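Local structure of biliverdin reductase (Synechocystis sp., 5B3V) at residues E215-C220 with Y238-V243; A184-I189 with E316-C321; L79-N84 with V102-L107. The protein probably uses NADPH to reduce biliverdin IX alpha to bilirubin, and here binds two biliverdin molecules, one of them beside the nicotinamide. One frame throughout, in Å; residues are numbered along the deposited sequence.

Contact 1: residues E215-C220 with Y238-V243. With BLA (biliverdine IX alpha), chain F.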
loop_
_atom_site.group_PDB
_atom_site.type_symbol
_atom_site.label_atom_id
_atom_site.label_comp_id
_atom_site.label_asym_id
_atom_site.label_seq_id
_atom_site.Cartn_x
_atom_site.Cartn_y
_atom_site.Cartn_z
ATOM N N GLU A 215 -15.177 -16.645 8.444
ATOM C CA GLU A 215 -14.490 -15.507 8.936
ATOM C C GLU A 215 -13.410 -15.231 7.925
ATOM O O GLU A 215 -12.957 -14.144 7.772
ATOM C CB GLU A 215 -13.804 -15.977 10.188
ATOM C CG GLU A 215 -13.651 -15.028 11.327
ATOM C CD GLU A 215 -13.488 -15.772 12.627
ATOM O OE1 GLU A 215 -13.358 -16.992 12.646
ATOM O OE2 GLU A 215 -13.510 -15.106 13.652
ATOM N N TYR A 216 -12.998 -16.344 7.348
ATOM C CA TYR A 216 -12.025 -16.376 6.274
ATOM C C TYR A 216 -12.744 -16.603 4.954
ATOM O O TYR A 216 -13.852 -17.145 4.909
ATOM C CB TYR A 216 -10.993 -17.481 6.501
ATOM C CG TYR A 216 -10.062 -17.218 7.659
ATOM C CD1 TYR A 216 -8.877 -16.523 7.481
ATOM C CD2 TYR A 216 -10.379 -17.658 8.941
ATOM C CE1 TYR A 216 -8.030 -16.270 8.539
ATOM C CE2 TYR A 216 -9.541 -17.411 10.006
ATOM C CZ TYR A 216 -8.365 -16.716 9.801
ATOM O OH TYR A 216 -7.514 -16.459 10.851
ATOM N N PHE A 217 -12.099 -16.187 3.872
ATOM C CA PHE A 217 -12.575 -16.485 2.528
ATOM C C PHE A 217 -11.474 -17.191 1.755
ATOM O O PHE A 217 -10.292 -16.875 1.915
ATOM C CB PHE A 217 -13.040 -15.220 1.774
ATOM C CG PHE A 217 -12.015 -14.115 1.727
ATOM C CD1 PHE A 217 -11.016 -14.105 0.767
ATOM C CD2 PHE A 217 -12.073 -13.067 2.633
ATOM C CE1 PHE A 217 -10.084 -13.085 0.729
ATOM C CE2 PHE A 217 -11.145 -12.042 2.599
ATOM C CZ PHE A 217 -10.151 -12.052 1.647
ATOM N N ARG A 218 -11.863 -18.149 0.918
ATOM C CA ARG A 218 -10.872 -18.832 0.100
ATOM C C ARG A 218 -10.546 -18.066 -1.174
ATOM O O ARG A 218 -9.493 -18.312 -1.775
ATOM C CB ARG A 218 -11.344 -20.250 -0.241
ATOM C CG ARG A 218 -12.731 -20.328 -0.858
ATOM C CD ARG A 218 -13.310 -21.731 -0.734
ATOM N NE ARG A 218 -14.399 -21.973 -1.676
ATOM C CZ ARG A 218 -14.239 -22.507 -2.883
ATOM N NH1 ARG A 218 -13.028 -22.858 -3.301
ATOM N NH2 ARG A 218 -15.287 -22.690 -3.673
ATOM N N ALA A 219 -11.408 -17.137 -1.584
ATOM C CA ALA A 219 -11.162 -16.329 -2.771
ATOM C C ALA A 219 -12.050 -15.093 -2.745
ATOM O O ALA A 219 -13.075 -15.052 -2.057
ATOM C CB ALA A 219 -11.399 -17.128 -4.058
ATOM N N CYS A 220 -11.631 -14.086 -3.509
ATOM C CA CYS A 220 -12.402 -12.866 -3.680
ATOM C C CYS A 220 -12.106 -12.284 -5.054
ATOM O O CYS A 220 -10.976 -12.350 -5.547
ATOM C CB CYS A 220 -12.097 -11.829 -2.589
ATOM S SG CYS A 220 -10.412 -11.173 -2.585
ATOM N N TYR A 238 -9.155 -6.940 -9.168
ATOM C CA TYR A 238 -8.347 -7.575 -8.133
ATOM C C TYR A 238 -8.985 -8.906 -7.779
ATOM O O TYR A 238 -10.165 -8.953 -7.415
ATOM C CB TYR A 238 -8.229 -6.681 -6.890
ATOM C CG TYR A 238 -7.563 -7.351 -5.705
ATOM C CD1 TYR A 238 -8.304 -8.094 -4.791
ATOM C CD2 TYR A 238 -6.194 -7.231 -5.492
ATOM C CE1 TYR A 238 -7.705 -8.705 -3.710
ATOM C CE2 TYR A 238 -5.587 -7.838 -4.410
ATOM C CZ TYR A 238 -6.345 -8.572 -3.522
ATOM O OH TYR A 238 -5.741 -9.174 -2.445
ATOM N N GLY A 239 -8.210 -9.974 -7.879
ATOM C CA GLY A 239 -8.702 -11.298 -7.555
ATOM C C GLY A 239 -7.579 -12.159 -7.023
ATOM O O GLY A 239 -6.428 -12.059 -7.458
ATOM N N LYS A 240 -7.923 -13.004 -6.056
ATOM C CA LYS A 240 -6.952 -13.934 -5.501
ATOM C C LYS A 240 -7.701 -15.070 -4.830
ATOM O O LYS A 240 -8.870 -14.934 -4.461
ATOM C CB LYS A 240 -6.008 -13.244 -4.508
ATOM C CG LYS A 240 -6.519 -13.184 -3.078
ATOM C CD LYS A 240 -5.570 -12.375 -2.212
ATOM C CE LYS A 240 -6.063 -12.269 -0.780
ATOM N NZ LYS A 240 -5.451 -11.105 -0.078
ATOM N N GLY A 241 -7.020 -16.194 -4.694
ATOM C CA GLY A 241 -7.562 -17.329 -3.986
ATOM C C GLY A 241 -7.753 -18.551 -4.863
ATOM O O GLY A 241 -7.155 -18.700 -5.932
ATOM N N GLU A 242 -8.640 -19.432 -4.397
ATOM C CA GLU A 242 -8.700 -20.796 -4.908
ATOM C C GLU A 242 -9.377 -20.916 -6.270
ATOM O O GLU A 242 -9.110 -21.886 -6.986
ATOM C CB GLU A 242 -9.423 -21.694 -3.902
ATOM C CG GLU A 242 -8.621 -22.006 -2.644
ATOM C CD GLU A 242 -9.431 -22.758 -1.600
ATOM O OE1 GLU A 242 -10.600 -23.097 -1.881
ATOM O OE2 GLU A 242 -8.900 -23.013 -0.498
ATOM N N VAL A 243 -10.253 -19.979 -6.649
ATOM C CA VAL A 243 -11.012 -20.139 -7.888
ATOM C C VAL A 243 -10.294 -19.578 -9.103
ATOM O O VAL A 243 -10.844 -19.630 -10.212
ATOM C CB VAL A 243 -12.405 -19.485 -7.794
ATOM C CG1 VAL A 243 -13.231 -20.151 -6.708
ATOM C CG2 VAL A 243 -12.272 -17.992 -7.546
HETATM C CHA BLA F . 2.178 -8.908 -4.350
HETATM N NA BLA F . 2.083 -11.443 -4.537
HETATM C C1A BLA F . 1.610 -10.314 -3.994
HETATM C C2A BLA F . 0.593 -10.601 -3.132
HETATM C C3A BLA F . 0.465 -11.929 -3.170
HETATM C C4A BLA F . 1.360 -12.421 -3.997
HETATM C CMA BLA F . -0.480 -12.883 -2.452
HETATM C CAA BLA F . -0.219 -9.524 -2.326
HETATM C CBA BLA F . -0.880 -9.753 -0.916
HETATM C CGA BLA F . -2.027 -10.757 -0.646
HETATM O O1A BLA F . -3.189 -10.393 -0.942
HETATM O O2A BLA F . -1.741 -11.800 -0.015
HETATM C CHB BLA F . 1.396 -13.931 -4.221
HETATM N NB BLA F . 3.650 -14.109 -5.415
HETATM C C1B BLA F . 2.727 -14.566 -4.576
HETATM C C2B BLA F . 3.082 -15.740 -4.081
HETATM C C3B BLA F . 4.286 -16.033 -4.592
HETATM C C4B BLA F . 4.616 -15.032 -5.410
HETATM C CMB BLA F . 2.182 -16.493 -3.082
HETATM O OB BLA F . 5.749 -14.906 -6.151
HETATM C CAB BLA F . 5.106 -17.087 -4.431
HETATM C CBB BLA F . 4.730 -18.271 -3.528
HETATM N NC BLA F . 6.757 -11.849 -5.241
HETATM C C1C BLA F . 7.607 -12.832 -4.926
HETATM C C2C BLA F . 8.768 -12.595 -5.523
HETATM C C3C BLA F . 8.675 -11.469 -6.216
HETATM C C4C BLA F . 7.416 -11.004 -6.035
HETATM C CMC BLA F . 10.023 -13.475 -5.426
HETATM O OC BLA F . 7.273 -13.877 -4.123
HETATM C CAC BLA F . 9.743 -11.022 -6.905
HETATM C CBC BLA F . 9.699 -9.719 -7.710
HETATM C CHD BLA F . 6.787 -9.731 -6.625
HETATM N ND BLA F . 4.552 -9.624 -5.177
HETATM C C1D BLA F . 5.372 -9.285 -6.193
HETATM C C2D BLA F . 4.786 -8.352 -6.907
HETATM C C3D BLA F . 3.595 -8.095 -6.410
HETATM C C4D BLA F . 3.427 -8.875 -5.313
HETATM C CMD BLA F . 5.388 -7.688 -8.151
HETATM C CAD BLA F . 2.776 -6.992 -7.124
HETATM C CBD BLA F . 1.272 -6.811 -6.886
HETATM C CGD BLA F . 0.406 -7.980 -7.315
HETATM O O1D BLA F . 0.814 -8.681 -8.265
HETATM O O2D BLA F . -0.699 -8.075 -6.743
#
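Arg218 sets CG between its backbone N and carbonyl carbon (chi1 53°) and runs extended to NE, while Glu242, with CG anti to its own carbonyl carbon (chi1 -72°), reaches across it at about a right angle. NH1 of Arg218 thereby meets OE1 of Glu242 at 2.8 Å, a salt bridge lying in the guanidinium plane, with the carboxylate turned 53° from it. The backbone ties the same pair, Glu242 N donating to Arg218 O at 3.0 Å from above the carbonyl plane; the second carboxylate oxygen, OE2, is held by Ala167 N. Cys220 and Lys240 form the hydrogen-bonded pair, Cys220 N to Lys240 O 3.0 Å and Lys240 N to Cys220 O 3.2 Å. Ala219 faces Gly241 with CA atoms 3.9 Å apart; a side chain would probably fit poorly at this glycine's backbone angles. Cys220 SG comes edge-on to the Tyr238 ring, 3.8 Å from CE1. Lys240 NZ donates hydrogen bonds to Tyr238 OH, 3.1 Å away, to Thr172 O and to the propionate oxygen O1A of biliverdin chain F. This is the antiparallel hairpin of strands 217-228 and 233-241, with a classic beta bulge at Arg218 and Ala219 opposite Trp209, and it lines the biliverdin pocket.

Contact 2: residues A184-I189 with E316-C321. With BLA (biliverdine IX alpha), chain G.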
loop_
_atom_site.group_PDB
_atom_site.type_symbol
_atom_site.label_atom_id
_atom_site.label_comp_id
_atom_site.label_asym_id
_atom_site.label_seq_id
_atom_site.Cartn_x
_atom_site.Cartn_y
_atom_site.Cartn_z
ATOM N N ALA A 184 -7.581 -2.641 1.042
ATOM C CA ALA A 184 -6.323 -3.273 1.422
ATOM C C ALA A 184 -5.322 -3.245 0.275
ATOM O O ALA A 184 -4.138 -2.961 0.487
ATOM C CB ALA A 184 -6.584 -4.705 1.885
ATOM N N ALA A 185 -5.773 -3.525 -0.945
ATOM C CA ALA A 185 -4.913 -3.444 -2.129
ATOM C C ALA A 185 -5.007 -2.052 -2.755
ATOM O O ALA A 185 -5.296 -1.875 -3.940
ATOM C CB ALA A 185 -5.283 -4.533 -3.130
ATOM N N LEU A 186 -4.730 -1.055 -1.911
ATOM C CA LEU A 186 -4.866 0.349 -2.283
ATOM C C LEU A 186 -3.985 0.731 -3.466
ATOM O O LEU A 186 -4.302 1.691 -4.177
ATOM C CB LEU A 186 -4.526 1.215 -1.067
ATOM C CG LEU A 186 -5.077 2.635 -0.965
ATOM C CD1 LEU A 186 -6.489 2.584 -0.416
ATOM C CD2 LEU A 186 -4.190 3.488 -0.072
ATOM N N SER A 187 -2.900 -0.007 -3.703
ATOM C CA SER A 187 -1.958 0.345 -4.759
ATOM C C SER A 187 -2.565 0.240 -6.152
ATOM O O SER A 187 -2.057 0.873 -7.084
ATOM C CB SER A 187 -0.720 -0.544 -4.655
ATOM O OG SER A 187 -1.090 -1.896 -4.459
ATOM N N ARG A 188 -3.632 -0.548 -6.318
ATOM C CA ARG A 188 -4.303 -0.627 -7.611
ATOM C C ARG A 188 -4.923 0.715 -7.983
ATOM O O ARG A 188 -4.680 1.244 -9.075
ATOM C CB ARG A 188 -5.381 -1.714 -7.584
ATOM C CG ARG A 188 -4.952 -3.033 -6.967
ATOM C CD ARG A 188 -3.716 -3.605 -7.629
ATOM N NE ARG A 188 -3.371 -4.906 -7.066
ATOM C CZ ARG A 188 -2.701 -5.070 -5.930
ATOM N NH1 ARG A 188 -2.309 -4.012 -5.233
ATOM N NH2 ARG A 188 -2.431 -6.288 -5.486
ATOM N N ILE A 189 -5.729 1.279 -7.081
ATOM C CA ILE A 189 -6.371 2.562 -7.348
ATOM C C ILE A 189 -5.343 3.687 -7.330
ATOM O O ILE A 189 -5.340 4.559 -8.208
ATOM C CB ILE A 189 -7.500 2.807 -6.332
ATOM C CG1 ILE A 189 -8.653 1.832 -6.573
ATOM C CG2 ILE A 189 -7.988 4.246 -6.393
ATOM C CD1 ILE A 189 -9.662 1.821 -5.458
ATOM N N GLU A 316 -10.104 7.182 -0.131
ATOM C CA GLU A 316 -11.451 7.715 -0.313
ATOM C C GLU A 316 -12.153 7.036 -1.480
ATOM O O GLU A 316 -13.306 6.606 -1.360
ATOM C CB GLU A 316 -11.411 9.227 -0.523
ATOM C CG GLU A 316 -12.763 9.889 -0.288
ATOM C CD GLU A 316 -12.815 11.318 -0.781
ATOM O OE1 GLU A 316 -11.746 11.878 -1.101
ATOM O OE2 GLU A 316 -13.927 11.884 -0.847
ATOM N N VAL A 317 -11.469 6.935 -2.622
ATOM C CA VAL A 317 -12.034 6.224 -3.765
ATOM C C VAL A 317 -12.309 4.770 -3.402
ATOM O O VAL A 317 -13.359 4.214 -3.746
ATOM C CB VAL A 317 -11.095 6.335 -4.980
ATOM C CG1 VAL A 317 -11.552 5.404 -6.093
ATOM C CG2 VAL A 317 -11.034 7.774 -5.471
ATOM N N ALA A 318 -11.377 4.135 -2.690
ATOM C CA ALA A 318 -11.541 2.730 -2.323
ATOM C C ALA A 318 -12.681 2.540 -1.331
ATOM O O ALA A 318 -13.428 1.557 -1.416
ATOM C CB ALA A 318 -10.231 2.188 -1.753
ATOM N N ASP A 319 -12.820 3.459 -0.373
ATOM C CA ASP A 319 -13.940 3.393 0.560
ATOM C C ASP A 319 -15.266 3.536 -0.172
ATOM O O ASP A 319 -16.266 2.909 0.200
ATOM C CB ASP A 319 -13.799 4.483 1.622
ATOM C CG ASP A 319 -14.851 4.383 2.712
ATOM O OD1 ASP A 319 -14.516 3.824 3.767
ATOM O OD2 ASP A 319 -16.000 4.863 2.545
ATOM N N LEU A 320 -15.290 4.366 -1.218
ATOM C CA LEU A 320 -16.494 4.494 -2.032
ATOM C C LEU A 320 -16.783 3.209 -2.798
ATOM O O LEU A 320 -17.949 2.850 -2.998
ATOM C CB LEU A 320 -16.356 5.670 -2.992
ATOM C CG LEU A 320 -16.476 7.075 -2.399
ATOM C CD1 LEU A 320 -16.045 8.107 -3.426
ATOM C CD2 LEU A 320 -17.903 7.340 -1.935
ATOM N N CYS A 321 -15.737 2.516 -3.257
ATOM C CA CYS A 321 -15.940 1.203 -3.859
ATOM C C CYS A 321 -16.552 0.234 -2.855
ATOM O O CYS A 321 -17.378 -0.611 -3.217
ATOM C CB CYS A 321 -14.618 0.653 -4.397
ATOM S SG CYS A 321 -13.890 1.585 -5.761
HETATM C CHA BLA G . 2.213 -5.519 -2.202
HETATM N NA BLA G . 2.470 -7.720 -0.886
HETATM C C1A BLA G . 1.864 -6.540 -1.088
HETATM C C2A BLA G . 0.882 -6.405 -0.189
HETATM C C3A BLA G . 0.910 -7.477 0.594
HETATM C C4A BLA G . 1.869 -8.289 0.163
HETATM C CMA BLA G . -0.025 -7.753 1.779
HETATM C CAA BLA G . -0.079 -5.214 0.003
HETATM C CBA BLA G . -1.538 -5.455 -0.448
HETATM C CGA BLA G . -1.679 -5.741 -1.947
HETATM O O1A BLA G . -1.365 -4.814 -2.727
HETATM O O2A BLA G . -2.147 -6.851 -2.280
HETATM C CHB BLA G . 2.184 -9.650 0.819
HETATM N NB BLA G . 3.596 -10.414 -1.205
HETATM C C1B BLA G . 2.999 -10.639 -0.034
HETATM C C2B BLA G . 3.230 -11.897 0.322
HETATM C C3B BLA G . 3.970 -12.470 -0.616
HETATM C C4B BLA G . 4.194 -11.558 -1.568
HETATM C CMB BLA G . 2.733 -12.572 1.601
HETATM O OB BLA G . 4.895 -11.640 -2.732
HETATM C CAB BLA G . 4.372 -13.744 -0.554
HETATM C CBB BLA G . 5.232 -14.290 -1.699
HETATM N NC BLA G . 6.142 -8.687 -1.207
HETATM C C1C BLA G . 6.574 -9.788 -0.591
HETATM C C2C BLA G . 7.624 -10.279 -1.243
HETATM C C3C BLA G . 7.867 -9.468 -2.288
HETATM C C4C BLA G . 6.946 -8.506 -2.250
HETATM C CMC BLA G . 8.340 -11.561 -0.771
HETATM O OC BLA G . 5.967 -10.273 0.525
HETATM C CAC BLA G . 8.795 -9.487 -3.263
HETATM C CBC BLA G . 9.877 -10.571 -3.310
HETATM C CHD BLA G . 6.871 -7.367 -3.278
HETATM N ND BLA G . 4.477 -6.709 -2.510
HETATM C C1D BLA G . 5.582 -6.521 -3.237
HETATM C C2D BLA G . 5.414 -5.440 -3.978
HETATM C C3D BLA G . 4.221 -4.930 -3.719
HETATM C C4D BLA G . 3.629 -5.712 -2.806
HETATM C CMD BLA G . 6.432 -4.866 -4.964
HETATM C CAD BLA G . 3.709 -3.664 -4.420
HETATM C CBD BLA G . 2.685 -4.095 -5.460
HETATM C CGD BLA G . 2.156 -2.945 -6.308
HETATM O O1D BLA G . 3.017 -2.303 -6.946
HETATM O O2D BLA G . 0.917 -2.795 -6.380
#
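Ile189 lays its CD1 methyl against Ala318, 3.8 Å from that residue's CB, while its other branch, CG2, touches CG1 of Val317 at 3.8 Å. Cys321 SG lies beside the same CD1 at 4.2 Å, and Leu186 brings CD1 to within 4.0 Å of Ala318 CB. The leucine swings CG anti to its backbone N (chi1 -156°), which carries this end nearer the 316-321 helix than its CB direction suggests. No hydrogen bond joins the two segments; the contact is methyl and sulfur packing in a buried interior. The polar residues of 184-189 serve the biliverdin of chain G instead. Arg188 NH1 donates to propionate oxygen O1A at 2.8 Å, at the guanidinium edge, and NH2 reaches O2A at 3.3 Å; CB of Ala185 lies over the rim of one guanidinium face, and NE is hydrogen-bonded to Thr160 OG1. Ser187 OG donates a hydrogen bond to O2D of the other propionate at 2.9 Å. Were Arg188 an alanine, the first propionate would lose both guanidinium donors and its countercharge, and would probably be held less firmly, by Tyr105 OH. Helix 186-196 thus lies between strand 233-241, touched by Arg188, and helix 308-324, whose Val317 and Cys321 also pack on strand 199-210.

Contact 3: residues L79-N84 with V102-L107. With NAP (NADP nicotinamide-adenine-dinucleotide phosphate), chain E.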
loop_
_atom_site.group_PDB
_atom_site.type_symbol
_atom_site.label_atom_id
_atom_site.label_comp_id
_atom_site.label_asym_id
_atom_site.label_seq_id
_atom_site.Cartn_x
_atom_site.Cartn_y
_atom_site.Cartn_z
ATOM N N LEU A 79 6.606 2.644 13.497
ATOM C CA LEU A 79 6.444 2.092 12.159
ATOM C C LEU A 79 5.403 0.987 12.214
ATOM O O LEU A 79 5.614 -0.037 12.871
ATOM C CB LEU A 79 7.760 1.557 11.601
ATOM C CG LEU A 79 7.607 1.146 10.138
ATOM C CD1 LEU A 79 8.664 1.826 9.290
ATOM C CD2 LEU A 79 7.659 -0.367 9.977
ATOM N N ILE A 80 4.296 1.193 11.514
ATOM C CA ILE A 80 3.145 0.305 11.575
ATOM C C ILE A 80 3.173 -0.556 10.318
ATOM O O ILE A 80 2.837 -0.096 9.223
ATOM C CB ILE A 80 1.842 1.094 11.707
ATOM C CG1 ILE A 80 1.842 1.861 13.030
ATOM C CG2 ILE A 80 0.645 0.170 11.624
ATOM C CD1 ILE A 80 0.786 2.929 13.123
ATOM N N ALA A 81 3.594 -1.808 10.477
ATOM C CA ALA A 81 3.597 -2.800 9.411
ATOM C C ALA A 81 2.904 -4.073 9.876
ATOM O O ALA A 81 3.401 -5.185 9.675
ATOM C CB ALA A 81 5.019 -3.096 8.939
ATOM N N THR A 82 1.752 -3.926 10.522
ATOM C CA THR A 82 0.964 -5.042 11.023
ATOM C C THR A 82 -0.310 -5.179 10.191
ATOM O O THR A 82 -0.471 -4.527 9.152
ATOM C CB THR A 82 0.652 -4.848 12.509
ATOM O OG1 THR A 82 -0.143 -5.943 12.983
ATOM C CG2 THR A 82 -0.101 -3.545 12.727
ATOM N N ILE A 83 -1.230 -6.027 10.660
ATOM C CA ILE A 83 -2.445 -6.292 9.902
ATOM C C ILE A 83 -3.239 -5.001 9.718
ATOM O O ILE A 83 -3.204 -4.094 10.559
ATOM C CB ILE A 83 -3.290 -7.375 10.594
ATOM C CG1 ILE A 83 -3.769 -6.886 11.960
ATOM C CG2 ILE A 83 -2.485 -8.655 10.737
ATOM C CD1 ILE A 83 -4.812 -7.766 12.590
ATOM N N ASN A 84 -3.956 -4.918 8.592
ATOM C CA ASN A 84 -4.618 -3.675 8.203
ATOM C C ASN A 84 -5.566 -3.170 9.282
ATOM O O ASN A 84 -5.646 -1.961 9.532
ATOM C CB ASN A 84 -5.383 -3.875 6.892
ATOM C CG ASN A 84 -4.468 -4.081 5.708
ATOM O OD1 ASN A 84 -3.317 -3.647 5.714
ATOM N ND2 ASN A 84 -4.977 -4.742 4.678
ATOM N N VAL A 102 4.922 6.261 10.572
ATOM C CA VAL A 102 5.039 5.744 9.215
ATOM C C VAL A 102 4.183 4.491 9.114
ATOM O O VAL A 102 4.285 3.591 9.957
ATOM C CB VAL A 102 6.502 5.437 8.851
ATOM C CG1 VAL A 102 6.574 4.532 7.624
ATOM C CG2 VAL A 102 7.273 6.722 8.610
ATOM N N LEU A 103 3.341 4.426 8.087
ATOM C CA LEU A 103 2.456 3.290 7.877
ATOM C C LEU A 103 2.707 2.666 6.515
ATOM O O LEU A 103 2.984 3.367 5.536
ATOM C CB LEU A 103 0.977 3.688 7.976
ATOM C CG LEU A 103 0.360 4.031 9.330
ATOM C CD1 LEU A 103 -0.251 5.417 9.292
ATOM C CD2 LEU A 103 -0.690 2.995 9.702
ATOM N N GLU A 104 2.627 1.343 6.473
ATOM C CA GLU A 104 2.411 0.634 5.227
ATOM C C GLU A 104 0.934 0.744 4.872
ATOM O O GLU A 104 0.073 0.667 5.752
ATOM C CB GLU A 104 2.818 -0.830 5.378
ATOM C CG GLU A 104 4.205 -1.179 4.863
ATOM C CD GLU A 104 5.312 -0.420 5.571
ATOM O OE1 GLU A 104 5.623 -0.759 6.731
ATOM O OE2 GLU A 104 5.875 0.514 4.965
ATOM N N TYR A 105 0.637 0.948 3.593
ATOM C CA TYR A 105 -0.754 1.164 3.192
ATOM C C TYR A 105 -1.601 -0.075 3.498
ATOM O O TYR A 105 -1.085 -1.191 3.499
ATOM C CB TYR A 105 -0.848 1.548 1.705
ATOM C CG TYR A 105 -0.492 0.473 0.692
ATOM C CD1 TYR A 105 -1.350 -0.591 0.436
ATOM C CD2 TYR A 105 0.681 0.559 -0.049
ATOM C CE1 TYR A 105 -1.035 -1.558 -0.496
ATOM C CE2 TYR A 105 1.001 -0.401 -0.988
ATOM C CZ TYR A 105 0.142 -1.457 -1.205
ATOM O OH TYR A 105 0.460 -2.414 -2.138
ATOM N N PRO A 106 -2.906 0.115 3.762
ATOM C CA PRO A 106 -3.648 1.379 3.758
ATOM C C PRO A 106 -3.445 2.211 5.017
ATOM O O PRO A 106 -3.086 1.674 6.066
ATOM C CB PRO A 106 -5.100 0.918 3.651
ATOM C CG PRO A 106 -5.108 -0.367 4.397
ATOM C CD PRO A 106 -3.785 -1.022 4.087
ATOM N N LEU A 107 -3.662 3.522 4.889
ATOM C CA LEU A 107 -3.696 4.409 6.046
ATOM C C LEU A 107 -4.654 3.876 7.106
ATOM O O LEU A 107 -4.276 3.664 8.264
ATOM C CB LEU A 107 -4.100 5.813 5.588
ATOM C CG LEU A 107 -4.474 6.883 6.614
ATOM C CD1 LEU A 107 -3.353 7.104 7.613
ATOM C CD2 LEU A 107 -4.831 8.185 5.908
HETATM P PA NAP E . 2.957 -10.295 6.919
HETATM O O1A NAP E . 4.284 -10.678 6.394
HETATM O O2A NAP E . 1.912 -11.327 7.064
HETATM O O5B NAP E . 3.199 -9.630 8.371
HETATM C C5B NAP E . 2.197 -9.317 9.342
HETATM C C4B NAP E . 2.763 -9.256 10.787
HETATM O O4B NAP E . 1.391 -9.754 10.993
HETATM C C3B NAP E . 3.341 -10.316 11.773
HETATM O O3B NAP E . 3.675 -9.697 13.020
HETATM C C2B NAP E . 2.102 -11.146 11.852
HETATM O O2B NAP E . 2.054 -12.203 12.857
HETATM C C1B NAP E . 1.260 -9.978 12.371
HETATM N N9A NAP E . -0.108 -10.462 12.573
HETATM C C8A NAP E . -0.679 -11.438 11.874
HETATM N N7A NAP E . -1.897 -11.629 12.373
HETATM C C5A NAP E . -2.068 -10.793 13.395
HETATM C C6A NAP E . -3.109 -10.605 14.207
HETATM N N6A NAP E . -4.172 -11.371 13.978
HETATM N N1A NAP E . -3.089 -9.699 15.195
HETATM C C2A NAP E . -1.933 -8.931 15.368
HETATM N N3A NAP E . -0.851 -9.149 14.501
HETATM C C4A NAP E . -0.941 -10.094 13.547
HETATM O O3 NAP E . 2.340 -9.154 5.948
HETATM P PN NAP E . 3.040 -7.887 5.226
HETATM O O1N NAP E . 2.881 -8.043 3.766
HETATM O O2N NAP E . 4.385 -7.702 5.810
HETATM O O5D NAP E . 2.120 -6.648 5.692
HETATM C C5D NAP E . 2.293 -5.648 6.690
HETATM C C4D NAP E . 1.251 -4.525 6.403
HETATM O O4D NAP E . 2.002 -4.568 5.111
HETATM C C3D NAP E . -0.082 -4.435 5.610
HETATM O O3D NAP E . -0.566 -3.091 5.643
HETATM C C2D NAP E . 0.420 -4.772 4.256
HETATM O O2D NAP E . -0.598 -4.547 3.275
HETATM C C1D NAP E . 1.386 -3.636 4.231
HETATM N N1N NAP E . 2.119 -3.660 2.951
HETATM C C2N NAP E . 2.911 -4.768 2.651
HETATM C C3N NAP E . 3.609 -4.814 1.454
HETATM C C7N NAP E . 4.409 -5.909 1.167
HETATM O O7N NAP E . 4.433 -6.895 1.898
HETATM N N7N NAP E . 5.097 -5.813 0.043
HETATM C C4N NAP E . 3.553 -3.752 0.559
HETATM C C5N NAP E . 2.763 -2.648 0.850
HETATM C C6N NAP E . 2.051 -2.596 2.043
HETATM P P2B NAP E . 2.909 -13.546 12.935
HETATM O O1X NAP E . 1.890 -14.508 13.373
HETATM O O2X NAP E . 3.430 -13.734 11.574
HETATM O O3X NAP E . 3.941 -13.227 13.948
#
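Asn84 and Pro106 meet at about a right angle, amide OD1 3.1 Å from ring CD, beside the nicotinamide ribose in the NADP site of a Rossmann fold. The two residues stand where the loops after parallel strands 77-80 and 100-104 open round the cofactor. Asn84 OD1 lies 2.8 Å from the nicotinamide ribose hydroxyl O3D and Tyr105 O lies 2.9 Å from it, so that the hydroxyl sits between the two oxygens. The C5N-C6N edge of the nicotinamide leans over one face of the Tyr105 ring, the two planes strongly tilted, with C6N 3.8 Å above the plane of the tyrosine ring, over its centre. On the other segment, CG2 of Ile83 packs against the adenine, 3.4 Å from C5A. A second shell sets these groups. The peptide before Pro106 is cis, which turns the chain at Tyr105, and Asn84 ND2 is tied to Phe178 O. Glu104, bent at chi2 (61°), passes its CB and CG beside the ribose and nicotinamide nitrogen, leaves OE1 next to the Ala81 methyl, and sends OE2 to a salt bridge with Arg28. Glu104, Tyr105 and Pro106 probably correspond to the Glu-Lys-Pro motif of many Gfo/Idh/MocA enzymes, with tyrosine in the lysine's place. Further out is the beta-alpha-beta unit itself, whose crossover is helix 87-96. Leu79 pairs with Val102 and Ile80 with Leu103 in parallel register. On one face of the sheet Leu79 CD1 touches Val102 CG1; on the other, Ile80 and Leu103 run alongside each other, Leu103 CD2 against CG2 and CD1 of Ile80, which also packs on Ile90 and Ala91. Two nearly straight backbone bonds fix the pairing: Ile80 N to Val102 O at 2.9 Å, with a donor angle of 173°, and Glu104 N to Ile80 O at 3.1 Å.

All three contacts are largely buried, but contact 1 lies farthest out, its centre about 19 Å from the centre of the chain, and its Arg218 and Glu242 are partly exposed. Contacts 1 and 2 belong to the C-terminal alpha/beta domain, and contact 3 to the Rossmann domain. Their chemistry follows their place: strand pairing with an ion pair at the hairpin end in contact 1, apolar helix packing in contact 2, parallel strands opening onto the cofactor in contact 3. Tyr238 CE2 of contact 1 packs 3.6 Å from Ala185 CB of contact 2. Ser187 OG and Tyr105 OH, 2.8 Å apart, link contacts 2 and 3 across the domains beside the biliverdins.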